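Local coordinates for ribonucleoside-diphosphate reductase (Pseudomonas aeruginosa, PDB 5IM3), which reduces ribonucleoside diphosphates to the deoxyribonucleotides needed for DNA synthesis, under allosteric control by nucleotides such as dATP, at the 2'-deoxyadenosine 5'-triphosphate site, the interface of chains A and C and the interface of chains A and B. Residues are numbered along the deposited sequence; one frame, centred on the assembly and turned at random. Chains: chain A/B/C, Ribonucleoside-diphosphate reductase.

Contact 1: the 2'-deoxyadenosine 5'-triphosphate site. Residues chain A 380-382, 385, 409-410, 416-417, 419, 429; chain B 397, 439-440. With DTP (2'-deoxyadenosine 5'-triphosphate), chain D.
dATP here occupies the allosteric specificity site of a class I ribonucleotide reductase large chain, at the dimer interface, where chain A supplies most of the pocket and chain B meets the adenine and the alpha-phosphate. The adenine amino group DTP N6 donates to the carbonyl B:Val440 O at 3.1 Å, on a lone pair in the carbonyl plane, which may contribute to recognising adenine. A:Ile416 lays CD1 over the face of the imidazole ring, 3.5 Å from DTP N9, while A:Phe429 turns its ring tip, CZ, toward DTP N3. B:Lys397, extended beyond CG, slides past A:Leu382 and brings NZ to the alpha-phosphate oxygen DTP O2A at 2.7 Å. The 3'-hydroxyl DTP O3' donates to A:Asp380 OD1 at 2.7 Å and also meets a water held by A:Arg410 O. A:Arg410 has CG in the crowded position between backbone N and carbonyl carbon (chi1 62°) and bends at chi3, bringing one guanidinium face over DTP C5'. Its NH2 forms a salt bridge to the gamma-phosphate oxygen DTP O3G at 2.9 Å. Behind this shell, A:Asp380 OD2 takes A:Arg410 NE on its syn lone pair at 2.9 Å and also accepts from NH2. A:Arg410 N reaches A:Asp380 OD1 at 3.0 Å, from 60° above the carboxylate plane.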
# COMPACT_ATOMS: atom_id res chain seq x y z
N ASP A 380 -27.91 -19.26 32.06
CA ASP A 380 -27.98 -20.03 30.82
C ASP A 380 -29.35 -20.67 30.62
O ASP A 380 -29.45 -21.87 30.34
CB ASP A 380 -26.89 -21.11 30.80
CG ASP A 380 -26.81 -21.85 29.47
OD1 ASP A 380 -27.00 -21.21 28.42
OD2 ASP A 380 -26.56 -23.08 29.49
N ASP A 381 -30.43 -19.89 30.76
CA ASP A 381 -31.75 -20.34 30.37
C ASP A 381 -32.49 -19.18 29.74
O ASP A 381 -32.23 -18.01 30.05
CB ASP A 381 -32.54 -20.94 31.57
CG ASP A 381 -32.85 -19.92 32.64
OD1 ASP A 381 -32.00 -19.72 33.52
OD2 ASP A 381 -33.96 -19.36 32.60
N LEU A 382 -33.41 -19.50 28.83
CA LEU A 382 -34.06 -18.48 28.02
C LEU A 382 -34.88 -17.52 28.86
O LEU A 382 -34.91 -16.31 28.60
CB LEU A 382 -34.94 -19.12 26.94
CG LEU A 382 -35.37 -18.18 25.81
CD1 LEU A 382 -34.17 -17.71 25.00
CD2 LEU A 382 -36.41 -18.86 24.91
N ILE A 385 -32.40 -15.35 30.65
CA ILE A 385 -31.82 -14.43 29.68
C ILE A 385 -32.73 -13.23 29.49
O ILE A 385 -32.29 -12.08 29.56
CB ILE A 385 -31.55 -15.16 28.35
CG1 ILE A 385 -30.29 -16.03 28.48
CG2 ILE A 385 -31.38 -14.16 27.20
CD1 ILE A 385 -30.17 -17.09 27.41
N VAL A 409 -23.82 -18.23 29.26
CA VAL A 409 -24.75 -18.58 28.19
C VAL A 409 -24.03 -19.43 27.15
O VAL A 409 -22.96 -19.04 26.66
CB VAL A 409 -25.36 -17.31 27.57
CG1 VAL A 409 -26.26 -17.65 26.39
CG2 VAL A 409 -26.15 -16.54 28.63
N ARG A 410 -24.62 -20.57 26.79
CA ARG A 410 -23.94 -21.56 25.97
C ARG A 410 -23.69 -21.04 24.56
O ARG A 410 -24.44 -20.22 24.02
CB ARG A 410 -24.75 -22.86 25.93
CG ARG A 410 -26.14 -22.73 25.32
CD ARG A 410 -26.93 -24.01 25.51
NE ARG A 410 -27.16 -24.29 26.93
CZ ARG A 410 -27.96 -25.25 27.39
NH1 ARG A 410 -28.61 -26.05 26.55
NH2 ARG A 410 -28.11 -25.41 28.70
N ILE A 416 -29.51 -28.04 22.68
CA ILE A 416 -30.65 -27.44 23.37
C ILE A 416 -31.74 -28.50 23.43
O ILE A 416 -32.35 -28.83 22.41
CB ILE A 416 -31.17 -26.18 22.66
CG1 ILE A 416 -30.08 -25.10 22.65
CG2 ILE A 416 -32.43 -25.66 23.35
CD1 ILE A 416 -30.48 -23.87 21.86
N LYS A 417 -32.00 -29.02 24.63
CA LYS A 417 -33.10 -29.96 24.82
C LYS A 417 -34.43 -29.24 24.62
O LYS A 417 -34.53 -28.02 24.73
CB LYS A 417 -33.04 -30.58 26.21
CG LYS A 417 -33.75 -31.93 26.33
CD LYS A 417 -33.88 -32.39 27.78
CE LYS A 417 -34.26 -33.86 27.89
NZ LYS A 417 -33.15 -34.76 27.48
N THR A 419 -35.84 -28.11 22.16
CA THR A 419 -35.74 -27.68 20.77
C THR A 419 -35.19 -28.79 19.88
O THR A 419 -35.53 -28.85 18.69
CB THR A 419 -34.86 -26.44 20.67
OG1 THR A 419 -35.46 -25.36 21.40
CG2 THR A 419 -34.66 -26.01 19.22
N PHE A 429 -28.45 -12.85 21.21
CA PHE A 429 -28.99 -12.23 22.41
C PHE A 429 -28.35 -10.87 22.69
O PHE A 429 -29.03 -9.93 23.11
CB PHE A 429 -28.82 -13.17 23.59
CG PHE A 429 -29.61 -14.45 23.45
CD1 PHE A 429 -30.97 -14.40 23.27
CD2 PHE A 429 -28.99 -15.68 23.47
CE1 PHE A 429 -31.71 -15.56 23.13
CE2 PHE A 429 -29.72 -16.84 23.33
CZ PHE A 429 -31.08 -16.78 23.17
N LYS B 397 -40.58 -20.42 22.06
CA LYS B 397 -39.48 -21.34 22.33
C LYS B 397 -39.61 -22.63 21.52
O LYS B 397 -38.59 -23.27 21.22
CB LYS B 397 -39.43 -21.65 23.83
CG LYS B 397 -38.13 -22.28 24.25
CD LYS B 397 -38.09 -22.60 25.73
CE LYS B 397 -36.72 -23.13 26.09
NZ LYS B 397 -36.75 -24.07 27.23
N ALA B 439 -33.59 -14.28 17.32
CA ALA B 439 -32.76 -15.04 18.26
C ALA B 439 -33.44 -16.33 18.71
O ALA B 439 -32.76 -17.30 19.03
CB ALA B 439 -32.42 -14.18 19.48
N VAL B 440 -34.77 -16.35 18.77
CA VAL B 440 -35.49 -17.54 19.23
C VAL B 440 -35.84 -18.48 18.09
O VAL B 440 -36.13 -19.66 18.34
CB VAL B 440 -36.74 -17.11 20.02
CG1 VAL B 440 -37.50 -18.32 20.52
CG2 VAL B 440 -36.35 -16.22 21.19
PG DTP D . -31.38 -27.46 29.45
O1G DTP D . -31.10 -27.79 28.03
O2G DTP D . -31.13 -28.63 30.40
O3G DTP D . -30.57 -26.27 29.95
PB DTP D . -33.54 -25.63 30.03
O1B DTP D . -32.64 -24.93 30.97
O2B DTP D . -34.93 -25.82 30.63
O3B DTP D . -32.91 -27.05 29.67
PA DTP D . -33.42 -23.28 28.47
O1A DTP D . -32.97 -22.85 29.78
O2A DTP D . -34.72 -22.57 28.17
O3A DTP D . -33.69 -24.84 28.66
O5' DTP D . -32.33 -22.93 27.39
C5' DTP D . -30.93 -23.20 27.60
C4' DTP D . -30.11 -22.42 26.60
O4' DTP D . -30.63 -22.65 25.28
C3' DTP D . -30.08 -20.91 26.81
O3' DTP D . -28.77 -20.40 26.57
C2' DTP D . -31.06 -20.39 25.76
C1' DTP D . -30.95 -21.42 24.65
N9 DTP D . -32.18 -21.60 23.90
C8 DTP D . -33.25 -22.36 24.27
N7 DTP D . -34.26 -22.32 23.44
C5 DTP D . -33.82 -21.47 22.44
C6 DTP D . -34.42 -21.02 21.24
N6 DTP D . -35.64 -21.37 20.85
N1 DTP D . -33.70 -20.19 20.46
C2 DTP D . -32.47 -19.84 20.84
N3 DTP D . -31.80 -20.20 21.94
C4 DTP D . -32.54 -21.02 22.70
O HOH W 1 -27.39 -20.10 24.14

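Contact 2: the interface of chains A and C. Residues chain A 61, 64-65, 70; chain C 820, 822, 825, 839.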
# COMPACT_ATOMS: atom_id res chain seq x y z
N GLU A 61 21.23 60.38 2.34
CA GLU A 61 22.44 60.77 1.64
C GLU A 61 22.56 62.29 1.68
O GLU A 61 21.71 63.00 2.24
CB GLU A 61 22.42 60.24 0.20
CG GLU A 61 22.10 58.75 0.11
CD GLU A 61 22.40 58.15 -1.26
OE1 GLU A 61 23.48 58.43 -1.81
OE2 GLU A 61 21.55 57.38 -1.77
N THR A 64 24.94 65.95 -2.55
CA THR A 64 25.64 65.46 -3.73
C THR A 64 24.80 64.44 -4.50
O THR A 64 25.07 64.20 -5.68
CB THR A 64 26.99 64.86 -3.33
OG1 THR A 64 27.75 65.85 -2.62
CG2 THR A 64 27.79 64.40 -4.55
N ALA A 65 23.80 63.84 -3.86
CA ALA A 65 22.87 62.94 -4.54
C ALA A 65 21.77 63.68 -5.29
O ALA A 65 20.90 63.02 -5.87
CB ALA A 65 22.25 61.98 -3.52
N ARG A 70 21.09 57.58 -10.79
CA ARG A 70 20.68 56.45 -9.96
C ARG A 70 19.40 56.76 -9.20
O ARG A 70 18.38 56.07 -9.36
CB ARG A 70 21.81 56.08 -8.99
CG ARG A 70 21.40 55.13 -7.88
CD ARG A 70 22.59 54.78 -7.01
NE ARG A 70 23.24 55.97 -6.46
CZ ARG A 70 22.97 56.50 -5.27
NH1 ARG A 70 22.05 55.97 -4.49
NH2 ARG A 70 23.62 57.59 -4.87
N ASP C 820 33.64 59.64 -3.41
CA ASP C 820 32.87 59.96 -2.21
C ASP C 820 31.79 58.90 -2.04
O ASP C 820 31.59 58.06 -2.94
CB ASP C 820 32.25 61.37 -2.32
CG ASP C 820 31.53 61.59 -3.63
OD1 ASP C 820 30.72 60.72 -4.02
OD2 ASP C 820 31.77 62.64 -4.26
N VAL C 822 28.61 58.90 -2.35
CA VAL C 822 27.64 58.88 -3.45
C VAL C 822 28.20 58.12 -4.65
O VAL C 822 27.50 57.32 -5.28
CB VAL C 822 27.25 60.32 -3.83
CG1 VAL C 822 26.26 60.31 -5.00
CG2 VAL C 822 26.65 61.05 -2.63
N ASN C 825 27.97 54.35 -4.05
CA ASN C 825 26.64 53.78 -4.26
C ASN C 825 26.23 53.83 -5.73
O ASN C 825 25.47 52.97 -6.17
CB ASN C 825 25.61 54.51 -3.39
CG ASN C 825 25.83 54.28 -1.91
OD1 ASN C 825 25.86 55.23 -1.12
ND2 ASN C 825 26.00 53.02 -1.53
N ARG C 839 28.80 62.46 -13.60
CA ARG C 839 29.94 63.16 -13.02
C ARG C 839 31.27 62.72 -13.62
O ARG C 839 32.24 63.48 -13.60
CB ARG C 839 29.97 62.94 -11.51
CG ARG C 839 28.70 63.35 -10.78
CD ARG C 839 28.64 62.74 -9.39
NE ARG C 839 29.75 63.17 -8.55
CZ ARG C 839 30.10 62.58 -7.41
NH1 ARG C 839 29.43 61.52 -6.97
NH2 ARG C 839 31.13 63.05 -6.71
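In the deposited assembly this patch brings together two copies of the reductase: the turn after helix 46-60 and the start of helix 69-88, within the N-terminal ATP cone of chain A, meet helix 821-829 and the loop residues C:Asp820 and C:Arg839 of chain C. The structure alone does not show whether the contact persists in solution. Contacts across the boundary are van der Waals, whereas the polar bonds stay within each chain. C:Val822 points CG2 at A:Thr64, 3.9 Å from CB, and the two side chains cross obliquely. The other branch, CG1, is anti to the backbone N (chi1 179°) and lies in the guanidinium plane at the edge of A:Arg70, 3.8 Å from NH2. C:Asn825 sets CB over the centre of one guanidinium face, 3.8 Å from A:Arg70 CZ, with its amide plane turned 54° away. Salt bridges stiffen both sides. A:Arg70, bent at chi3 (56°), grips A:Glu61 end-on: NH1 meets OE2 at 3.1 Å and NH2 meets OE1 at 3.2 Å, each on a syn lone pair. This pairing probably offsets the arginine charge and fixes the guanidinium with its face toward C:Asn825 CB. C:Arg839 NH2 binds C:Asp820 OD2 at 2.6 Å, also on the syn lone pair. The methyl A:Thr64 CG2 rests over the rim of the C:Arg839 guanidinium, 4.1 Å from NH1.

Contact 3: the interface of chains A and B. Residues chain A 386, 389, 393, 432, 435-436, 439; chain B 386, 389, 428-429, 432, 435-436.
Helices 382-395 and 427-440 of each chain pack across a two-fold axis as a helical bundle, the dimer interface of the reductase large chain. B:Tyr386 shows how the sides interlock. Its chi1 of -87° swings the ring from CB toward chain A, where A:Ala393 CB lies over one face, 3.7 Å from CD1. B:Ile389 of its own chain sets CD1 over the centre of the opposite face, so the ring is sandwiched. Along the CD2-CE2 side it meets A:Ile389 CG2, 3.7 Å from CE2. At the tip, OH forms a hydrogen bond with A:Thr436 OG1 at 2.8 Å, the two side chains reaching tip to tip. That threonine hydroxyl also donates to A:Val432 O one helical turn back, 2.9 Å away and from above the carbonyl plane, which fixes its rotation. The twin pair, A:Tyr386 and B:Thr436, repeats the bond. Between the pairs, the CG1 methyls of A:Val432 and B:Val432 touch at 3.8 Å. A:Asp435 OD2 and B:Asp435 OD2 lie 2.5 Å apart, too close for two charged carboxylates; a proton on one may relieve this, but the approach is poor for a hydrogen bond and the local model may be strained. Water 2 bridges the carbonyls, 2.8 Å from A:Tyr386 O and 3.0 Å from B:Tyr386 O.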
# COMPACT_ATOMS: atom_id res chain seq x y z
N TYR A 386 -34.02 -13.48 29.27
CA TYR A 386 -34.95 -12.38 29.05
C TYR A 386 -35.38 -11.71 30.34
O TYR A 386 -35.90 -10.59 30.30
CB TYR A 386 -36.16 -12.88 28.24
CG TYR A 386 -35.86 -12.76 26.77
CD1 TYR A 386 -35.15 -13.75 26.10
CD2 TYR A 386 -36.21 -11.63 26.06
CE1 TYR A 386 -34.83 -13.63 24.76
CE2 TYR A 386 -35.91 -11.49 24.72
CZ TYR A 386 -35.21 -12.49 24.07
OH TYR A 386 -34.91 -12.36 22.74
N ILE A 389 -32.53 -9.21 30.27
CA ILE A 389 -32.88 -8.12 29.36
C ILE A 389 -33.86 -7.18 30.03
O ILE A 389 -33.77 -5.96 29.91
CB ILE A 389 -33.46 -8.68 28.04
CG1 ILE A 389 -32.50 -9.68 27.39
CG2 ILE A 389 -33.77 -7.54 27.08
CD1 ILE A 389 -31.17 -9.10 27.04
N ALA A 393 -33.36 -3.06 31.02
CA ALA A 393 -34.26 -1.97 30.67
C ALA A 393 -34.66 -1.17 31.91
O ALA A 393 -34.61 0.06 31.91
CB ALA A 393 -35.49 -2.50 29.95
N VAL A 432 -30.17 -8.25 21.05
CA VAL A 432 -31.34 -7.79 21.79
C VAL A 432 -30.92 -6.77 22.85
O VAL A 432 -31.58 -5.75 23.05
CB VAL A 432 -32.08 -8.98 22.41
CG1 VAL A 432 -33.29 -8.51 23.21
CG2 VAL A 432 -32.51 -9.97 21.32
N ASP A 435 -30.16 -3.39 21.14
CA ASP A 435 -31.33 -2.62 20.75
C ASP A 435 -32.14 -2.15 21.95
O ASP A 435 -32.91 -1.19 21.83
CB ASP A 435 -32.21 -3.44 19.82
CG ASP A 435 -31.54 -3.72 18.48
OD1 ASP A 435 -30.32 -4.01 18.48
OD2 ASP A 435 -32.22 -3.64 17.44
N THR A 436 -31.98 -2.80 23.11
CA THR A 436 -32.58 -2.29 24.33
C THR A 436 -31.88 -1.02 24.80
O THR A 436 -32.52 -0.06 25.22
CB THR A 436 -32.54 -3.37 25.41
OG1 THR A 436 -33.37 -4.47 25.01
CG2 THR A 436 -33.02 -2.83 26.75
N ALA A 439 -33.19 1.63 22.83
CA ALA A 439 -34.59 1.93 23.11
C ALA A 439 -34.75 2.71 24.41
O ALA A 439 -35.64 3.56 24.53
CB ALA A 439 -35.40 0.64 23.17
N TYR B 386 -41.28 -5.03 28.45
CA TYR B 386 -40.27 -6.08 28.46
C TYR B 386 -40.79 -7.37 29.07
O TYR B 386 -40.23 -8.44 28.78
CB TYR B 386 -39.01 -5.57 29.17
CG TYR B 386 -38.13 -4.87 28.17
CD1 TYR B 386 -38.32 -3.53 27.86
CD2 TYR B 386 -37.16 -5.57 27.47
CE1 TYR B 386 -37.54 -2.90 26.91
CE2 TYR B 386 -36.38 -4.95 26.52
CZ TYR B 386 -36.58 -3.62 26.25
OH TYR B 386 -35.79 -3.02 25.30
N ILE B 389 -42.14 -8.75 25.89
CA ILE B 389 -41.06 -9.29 25.09
C ILE B 389 -40.57 -10.61 25.68
O ILE B 389 -40.20 -11.54 24.95
CB ILE B 389 -39.92 -8.26 24.98
CG1 ILE B 389 -40.41 -7.04 24.18
CG2 ILE B 389 -38.69 -8.87 24.33
CD1 ILE B 389 -39.57 -5.81 24.36
N PRO B 428 -38.74 1.64 18.22
CA PRO B 428 -37.52 1.15 18.88
C PRO B 428 -37.75 -0.11 19.69
O PRO B 428 -36.83 -0.93 19.82
CB PRO B 428 -37.10 2.34 19.76
CG PRO B 428 -37.62 3.52 19.03
CD PRO B 428 -38.95 3.08 18.47
N PHE B 429 -38.96 -0.32 20.22
CA PHE B 429 -39.27 -1.56 20.92
C PHE B 429 -39.61 -2.69 19.96
O PHE B 429 -39.30 -3.85 20.23
CB PHE B 429 -40.43 -1.34 21.90
CG PHE B 429 -40.14 -0.33 22.97
CD1 PHE B 429 -39.15 -0.56 23.91
CD2 PHE B 429 -40.87 0.85 23.04
CE1 PHE B 429 -38.88 0.37 24.89
CE2 PHE B 429 -40.61 1.78 24.02
CZ PHE B 429 -39.61 1.55 24.95
N VAL B 432 -36.61 -4.51 19.16
CA VAL B 432 -36.30 -5.55 20.13
C VAL B 432 -37.14 -6.80 19.87
O VAL B 432 -36.67 -7.93 20.01
CB VAL B 432 -36.51 -5.01 21.56
CG1 VAL B 432 -36.12 -6.06 22.60
CG2 VAL B 432 -35.69 -3.73 21.78
N ASP B 435 -35.48 -8.53 16.87
CA ASP B 435 -34.27 -9.27 17.23
C ASP B 435 -34.60 -10.50 18.05
O ASP B 435 -33.84 -11.48 18.03
CB ASP B 435 -33.32 -8.37 18.02
CG ASP B 435 -32.88 -7.15 17.25
OD1 ASP B 435 -32.64 -7.24 16.03
OD2 ASP B 435 -32.77 -6.07 17.88
N THR B 436 -35.70 -10.47 18.80
CA THR B 436 -36.10 -11.62 19.61
C THR B 436 -36.66 -12.73 18.73
O THR B 436 -36.37 -13.91 18.95
CB THR B 436 -37.13 -11.17 20.65
OG1 THR B 436 -36.49 -10.29 21.59
CG2 THR B 436 -37.75 -12.36 21.39
O HOH W 2 -37.34 -9.01 28.49
O HOH W 3 -34.05 -0.48 19.54

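Contacts 1 and 3 belong to the same A/B dimer interface, with their C-alpha centres about 16 Å apart. Both draw on helices 382-395 and 427-440: A:Phe429 lines the nucleotide pocket while its chain B counterpart packs in contact 3, and residue 439 likewise serves both, from chain B in contact 1 and chain A in contact 3. Nucleotide binding is thus built into dimer packing. Contact 2, between chain A's ATP cone and chain C, has its C-alpha centre about 103 Å from that of contact 1 and about 94 Å from that of contact 3. It may relate to the cones' allosteric role, though the structure alone does not show that dATP drives it.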